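Local coordinates for protein SVS_variant_AS1 (Streptomyces sp. CWA1, PDB 6TJA) that probably catalyses the cyclisation of geranylgeranyl diphosphate to spiroviolene, as an engineered, ancestrally reconstructed variant of a class I terpene cyclase, at residues F60-P65 with N305-L310; P190-L195 with M219-A224. All coordinates share one frame; numbering follows the deposited sequence.

Overall arrangement
The chain is mainly helical, with no strands, as expected of a class I terpene cyclase. From the N terminus it first reaches residues 60-65, at the end of helix 56-61. Residues 190-195 follow, where helix 188-192 gives way to helix 195-199. Residues 219-224 lie within helix 211-231 and close the short loop of contact 2. Residues 305-310 end helix 289-309 and close the long loop of contact 1. Contact 2 therefore lies wholly within the loop of contact 1. Their centres are about 12 Å apart, and they touch where F63 CE2 lies 3.6 Å from F192 CE1. Together they tie N-terminal and C-terminal parts of the fold to its middle.

Contact 1: residues F60-P65 with N305-L310; sequences FARFAP and NAEWGL
R62 reaches across to E307, and the two form a salt bridge. R62 NH1 lies 3.3 Å from E307 OE2. The hydrogen bond within this pair is weak, because its N-H...O angle is only 133°. The side chains cross at about a right angle, and the guanidinium and carboxylate planes are turned 60° apart. R62 is extended from CG to NE, which carries the charge over the gap between the two backbones. E307 has CG anti to its backbone N (chi1 -162°) and is extended beyond it, and this brings the carboxylate out to meet the arginine. R62 NE also passes 4.2 Å from W308 CB. The F63 ring makes a second, looser contact: CE1 is 4.0 Å from N305 N, approached obliquely, and CZ is 4.4 Å from N305 CB. R62, F63, N305 and E307 are all buried, and the salt bridge is the closer of the two approaches. The looser side is at W308, which is partly exposed. The indole itself is directed to F59, which it meets edge-to-face, and NE1 bonds T54 O. The strongest polar partner of R62 is D58 and that of E307 is R303; S19 OG also bonds E307 OE1. The chemistry is thus a chain of alternating charges, D58-R62-E307-R303, with R62 and E307 buried; it probably keeps each group ionised and joins helix 56-61 to helix 289-309.

Contact 2: residues P190-L195 with M219-A224; sequences PTFAML and MAIMVA
F192 overlaps I221, and this pair is the closest part of the contact. F192 CD2 is 3.5 Å from I221 CG1. The two side chains run alongside in opposite senses. F192 holds CG beside its backbone N (chi1 -80°), and this sends the ring out toward helix 211-231. A220 covers part of one ring face. Its CB sits 4.2 Å over that face, nearer its border than its centre, and is closest to CZ. A224 comes instead at the ring edge, near the plane, with CB 4.3 Å from F192 CE2. The ring thus meets the neighbours A220 and I221, and A224 one turn further on. The small A220 and A224 side chains allow it to lie close to the helix backbone. The side-chain contacts are all apolar; F192 CE2 also passes 4.2 Å from A220 O. All four residues are buried. L195 CD1 lies at another part of the ring edge, in plane. F192 also starts a type I turn that ends at L195, with L195 N bonded to F192 O. This turn lies at the break between helix 188-192 and helix 195-199. The ring of F63 packs on F192. P190, A193 and M194 touch helix 143-169, P190 and M194 also helix 70-91, and M219 and V223 helix 258-283. The contact so lies deep in an all-helical bundle without strands.

Contact 1: residues F60-P65 with N305-L310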
loop_
_atom_site.group_PDB
_atom_site.type_symbol
_atom_site.label_atom_id
_atom_site.label_comp_id
_atom_site.label_asym_id
_atom_site.label_seq_id
_atom_site.Cartn_x
_atom_site.Cartn_y
_atom_site.Cartn_z
ATOM N N PHE A 60 7.186 -13.760 -17.732
ATOM C CA PHE A 60 7.211 -14.200 -16.321
ATOM C C PHE A 60 7.763 -15.628 -16.196
ATOM O O PHE A 60 8.236 -15.947 -15.100
ATOM C CB PHE A 60 5.865 -14.051 -15.625
ATOM C CG PHE A 60 6.043 -13.947 -14.125
ATOM C CD1 PHE A 60 6.651 -12.833 -13.571
ATOM C CD2 PHE A 60 5.673 -14.980 -13.287
ATOM C CE1 PHE A 60 6.873 -12.749 -12.205
ATOM C CE2 PHE A 60 5.844 -14.869 -11.920
ATOM C CZ PHE A 60 6.434 -13.753 -11.381
ATOM N N ALA A 61 7.766 -16.415 -17.279
ATOM C CA ALA A 61 8.418 -17.741 -17.354
ATOM C C ALA A 61 9.933 -17.597 -17.143
ATOM O O ALA A 61 10.607 -18.593 -16.785
ATOM C CB ALA A 61 8.077 -18.389 -18.685
ATOM N N ARG A 62 10.463 -16.405 -17.401
ATOM C CA ARG A 62 11.869 -16.024 -17.118
ATOM C C ARG A 62 12.080 -15.615 -15.651
ATOM O O ARG A 62 13.235 -15.690 -15.186
ATOM C CB ARG A 62 12.294 -14.904 -18.057
ATOM C CG ARG A 62 12.243 -15.311 -19.523
ATOM C CD ARG A 62 12.464 -14.051 -20.345
ATOM N NE ARG A 62 12.392 -14.298 -21.768
ATOM C CZ ARG A 62 13.382 -14.792 -22.490
ATOM N NH1 ARG A 62 14.548 -15.058 -21.928
ATOM N NH2 ARG A 62 13.211 -15.006 -23.779
ATOM N N PHE A 63 11.037 -15.231 -14.949
ATOM C CA PHE A 63 11.140 -14.858 -13.553
ATOM C C PHE A 63 11.098 -16.082 -12.662
ATOM O O PHE A 63 11.753 -16.130 -11.688
ATOM C CB PHE A 63 10.002 -13.925 -13.163
ATOM C CG PHE A 63 10.232 -12.509 -13.522
ATOM C CD1 PHE A 63 10.490 -12.154 -14.814
ATOM C CD2 PHE A 63 10.212 -11.539 -12.564
ATOM C CE1 PHE A 63 10.716 -10.858 -15.152
ATOM C CE2 PHE A 63 10.441 -10.235 -12.888
ATOM C CZ PHE A 63 10.684 -9.893 -14.184
ATOM N N ALA A 64 10.332 -17.083 -13.055
ATOM C CA ALA A 64 10.168 -18.296 -12.284
ATOM C C ALA A 64 10.341 -19.511 -13.187
ATOM O O ALA A 64 9.423 -20.237 -13.443
ATOM C CB ALA A 64 8.809 -18.289 -11.642
ATOM N N PRO A 65 11.547 -19.723 -13.656
ATOM C CA PRO A 65 11.753 -20.788 -14.617
ATOM C C PRO A 65 11.730 -22.230 -14.112
ATOM O O PRO A 65 11.852 -23.064 -14.924
ATOM C CB PRO A 65 13.072 -20.416 -15.264
ATOM C CG PRO A 65 13.794 -19.664 -14.229
ATOM C CD PRO A 65 12.792 -19.026 -13.329
ATOM N N ASN A 305 13.601 -9.447 -17.488
ATOM C CA ASN A 305 13.101 -8.113 -17.891
ATOM C C ASN A 305 13.969 -7.531 -19.010
ATOM O O ASN A 305 13.411 -7.088 -20.049
ATOM C CB ASN A 305 13.081 -7.152 -16.721
ATOM C CG ASN A 305 12.555 -5.807 -17.150
ATOM O OD1 ASN A 305 11.349 -5.666 -17.321
ATOM N ND2 ASN A 305 13.452 -4.855 -17.343
ATOM N N ALA A 306 15.283 -7.504 -18.841
ATOM C CA ALA A 306 16.191 -6.907 -19.856
ATOM C C ALA A 306 16.099 -7.692 -21.174
ATOM O O ALA A 306 15.982 -7.075 -22.253
ATOM C CB ALA A 306 17.597 -6.857 -19.329
ATOM N N GLU A 307 16.100 -9.018 -21.086
ATOM C CA GLU A 307 16.221 -9.927 -22.259
ATOM C C GLU A 307 14.890 -9.896 -23.014
ATOM O O GLU A 307 14.905 -9.684 -24.228
ATOM C CB GLU A 307 16.620 -11.352 -21.823
ATOM C CG GLU A 307 17.164 -12.188 -22.956
ATOM C CD GLU A 307 17.916 -13.455 -22.583
ATOM O OE1 GLU A 307 18.876 -13.373 -21.775
ATOM O OE2 GLU A 307 17.563 -14.525 -23.131
ATOM N N TRP A 308 13.771 -10.087 -22.320
ATOM C CA TRP A 308 12.416 -10.001 -22.936
ATOM C C TRP A 308 12.287 -8.662 -23.681
ATOM O O TRP A 308 11.781 -8.679 -24.810
ATOM C CB TRP A 308 11.308 -10.207 -21.893
ATOM C CG TRP A 308 9.942 -9.798 -22.344
ATOM C CD1 TRP A 308 8.962 -10.593 -22.855
ATOM C CD2 TRP A 308 9.411 -8.466 -22.317
ATOM N NE1 TRP A 308 7.856 -9.845 -23.142
ATOM C CE2 TRP A 308 8.095 -8.539 -22.809
ATOM C CE3 TRP A 308 9.911 -7.228 -21.904
ATOM C CZ2 TRP A 308 7.278 -7.407 -22.923
ATOM C CZ3 TRP A 308 9.101 -6.112 -22.003
ATOM C CH2 TRP A 308 7.807 -6.199 -22.525
ATOM N N GLY A 309 12.766 -7.566 -23.083
ATOM C CA GLY A 309 12.881 -6.234 -23.710
ATOM C C GLY A 309 13.541 -6.259 -25.088
ATOM O O GLY A 309 12.974 -5.665 -26.014
ATOM N N LEU A 310 14.685 -6.932 -25.244
ATOM C CA LEU A 310 15.439 -6.962 -26.530
ATOM C C LEU A 310 14.846 -7.955 -27.560
ATOM O O LEU A 310 15.417 -8.015 -28.661
ATOM C CB LEU A 310 16.894 -7.316 -26.226
ATOM C CG LEU A 310 17.653 -6.374 -25.293
ATOM C CD1 LEU A 310 18.927 -7.045 -24.817
ATOM C CD2 LEU A 310 17.964 -5.044 -25.966
#

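Contact 2: residues P190-L195 with M219-A224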
loop_
_atom_site.group_PDB
_atom_site.type_symbol
_atom_site.label_atom_id
_atom_site.label_comp_id
_atom_site.label_asym_id
_atom_site.label_seq_id
_atom_site.Cartn_x
_atom_site.Cartn_y
_atom_site.Cartn_z
ATOM N N PRO A 190 4.528 -5.354 -7.552
ATOM C CA PRO A 190 3.627 -6.496 -7.683
ATOM C C PRO A 190 4.161 -7.589 -8.620
ATOM O O PRO A 190 3.789 -8.709 -8.413
ATOM C CB PRO A 190 2.352 -5.810 -8.183
ATOM C CG PRO A 190 2.860 -4.661 -8.998
ATOM C CD PRO A 190 3.965 -4.128 -8.135
ATOM N N THR A 191 5.011 -7.260 -9.602
ATOM C CA THR A 191 5.682 -8.264 -10.467
ATOM C C THR A 191 6.573 -9.193 -9.613
ATOM O O THR A 191 6.437 -10.448 -9.696
ATOM C CB THR A 191 6.474 -7.615 -11.613
ATOM O OG1 THR A 191 5.571 -6.834 -12.377
ATOM C CG2 THR A 191 7.116 -8.617 -12.546
ATOM N N PHE A 192 7.457 -8.610 -8.811
ATOM C CA PHE A 192 8.446 -9.333 -7.985
ATOM C C PHE A 192 7.727 -10.040 -6.826
ATOM O O PHE A 192 8.164 -11.150 -6.407
ATOM C CB PHE A 192 9.577 -8.368 -7.622
ATOM C CG PHE A 192 10.578 -8.191 -8.738
ATOM C CD1 PHE A 192 11.452 -9.209 -9.070
ATOM C CD2 PHE A 192 10.606 -7.053 -9.510
ATOM C CE1 PHE A 192 12.376 -9.068 -10.095
ATOM C CE2 PHE A 192 11.526 -6.909 -10.543
ATOM C CZ PHE A 192 12.418 -7.913 -10.824
ATOM N N ALA A 193 6.621 -9.471 -6.348
ATOM C CA ALA A 193 5.857 -10.032 -5.205
ATOM C C ALA A 193 5.105 -11.291 -5.662
ATOM O O ALA A 193 4.560 -11.945 -4.796
ATOM C CB ALA A 193 4.885 -9.010 -4.622
ATOM N N MET A 194 5.034 -11.592 -6.965
ATOM C CA MET A 194 4.433 -12.856 -7.476
ATOM C C MET A 194 5.454 -14.006 -7.546
ATOM O O MET A 194 5.018 -15.120 -7.837
ATOM C CB MET A 194 3.858 -12.673 -8.875
ATOM C CG MET A 194 2.742 -11.682 -8.941
ATOM S SD MET A 194 1.959 -11.862 -10.519
ATOM C CE MET A 194 3.173 -11.198 -11.653
ATOM N N LEU A 195 6.731 -13.803 -7.280
ATOM C CA LEU A 195 7.719 -14.875 -7.321
ATOM C C LEU A 195 7.377 -16.045 -6.406
ATOM O O LEU A 195 7.363 -17.148 -6.814
ATOM C CB LEU A 195 9.120 -14.366 -7.031
ATOM C CG LEU A 195 9.908 -13.585 -8.069
ATOM C CD1 LEU A 195 11.138 -12.875 -7.550
ATOM C CD2 LEU A 195 10.237 -14.396 -9.299
ATOM N N MET A 219 16.246 -2.702 -5.411
ATOM C CA MET A 219 17.322 -2.536 -6.405
ATOM C C MET A 219 16.931 -3.308 -7.652
ATOM O O MET A 219 17.095 -2.764 -8.785
ATOM C CB MET A 219 18.672 -2.990 -5.848
ATOM C CG MET A 219 19.220 -1.912 -4.928
ATOM S SD MET A 219 20.924 -2.013 -4.456
ATOM C CE MET A 219 20.773 -3.134 -3.062
ATOM N N ALA A 220 16.415 -4.518 -7.463
ATOM C CA ALA A 220 15.976 -5.348 -8.594
ATOM C C ALA A 220 14.936 -4.550 -9.372
ATOM O O ALA A 220 14.999 -4.521 -10.623
ATOM C CB ALA A 220 15.445 -6.660 -8.100
ATOM N N ILE A 221 13.994 -3.935 -8.646
ATOM C CA ILE A 221 12.848 -3.182 -9.229
ATOM C C ILE A 221 13.380 -1.959 -9.974
ATOM O O ILE A 221 12.915 -1.718 -11.084
ATOM C CB ILE A 221 11.820 -2.834 -8.146
ATOM C CG1 ILE A 221 11.090 -4.094 -7.702
ATOM C CG2 ILE A 221 10.834 -1.765 -8.598
ATOM C CD1 ILE A 221 10.259 -3.879 -6.458
ATOM N N MET A 222 14.356 -1.261 -9.407
ATOM C CA MET A 222 14.891 0.003 -9.947
ATOM C C MET A 222 15.677 -0.299 -11.219
ATOM O O MET A 222 15.555 0.469 -12.164
ATOM C CB MET A 222 15.776 0.716 -8.927
ATOM C CG MET A 222 16.101 2.170 -9.321
ATOM S SD MET A 222 14.641 3.269 -9.284
ATOM C CE MET A 222 14.751 3.750 -7.577
ATOM N N VAL A 223 16.418 -1.403 -11.280
ATOM C CA VAL A 223 17.186 -1.762 -12.506
ATOM C C VAL A 223 16.186 -2.120 -13.607
ATOM O O VAL A 223 16.352 -1.596 -14.728
ATOM C CB VAL A 223 18.197 -2.890 -12.275
ATOM C CG1 VAL A 223 18.837 -3.317 -13.595
ATOM C CG2 VAL A 223 19.253 -2.494 -11.251
ATOM N N ALA A 224 15.169 -2.934 -13.291
ATOM C CA ALA A 224 14.111 -3.349 -14.246
ATOM C C ALA A 224 13.379 -2.115 -14.784
ATOM O O ALA A 224 13.077 -2.086 -15.989
ATOM C CB ALA A 224 13.108 -4.288 -13.601
#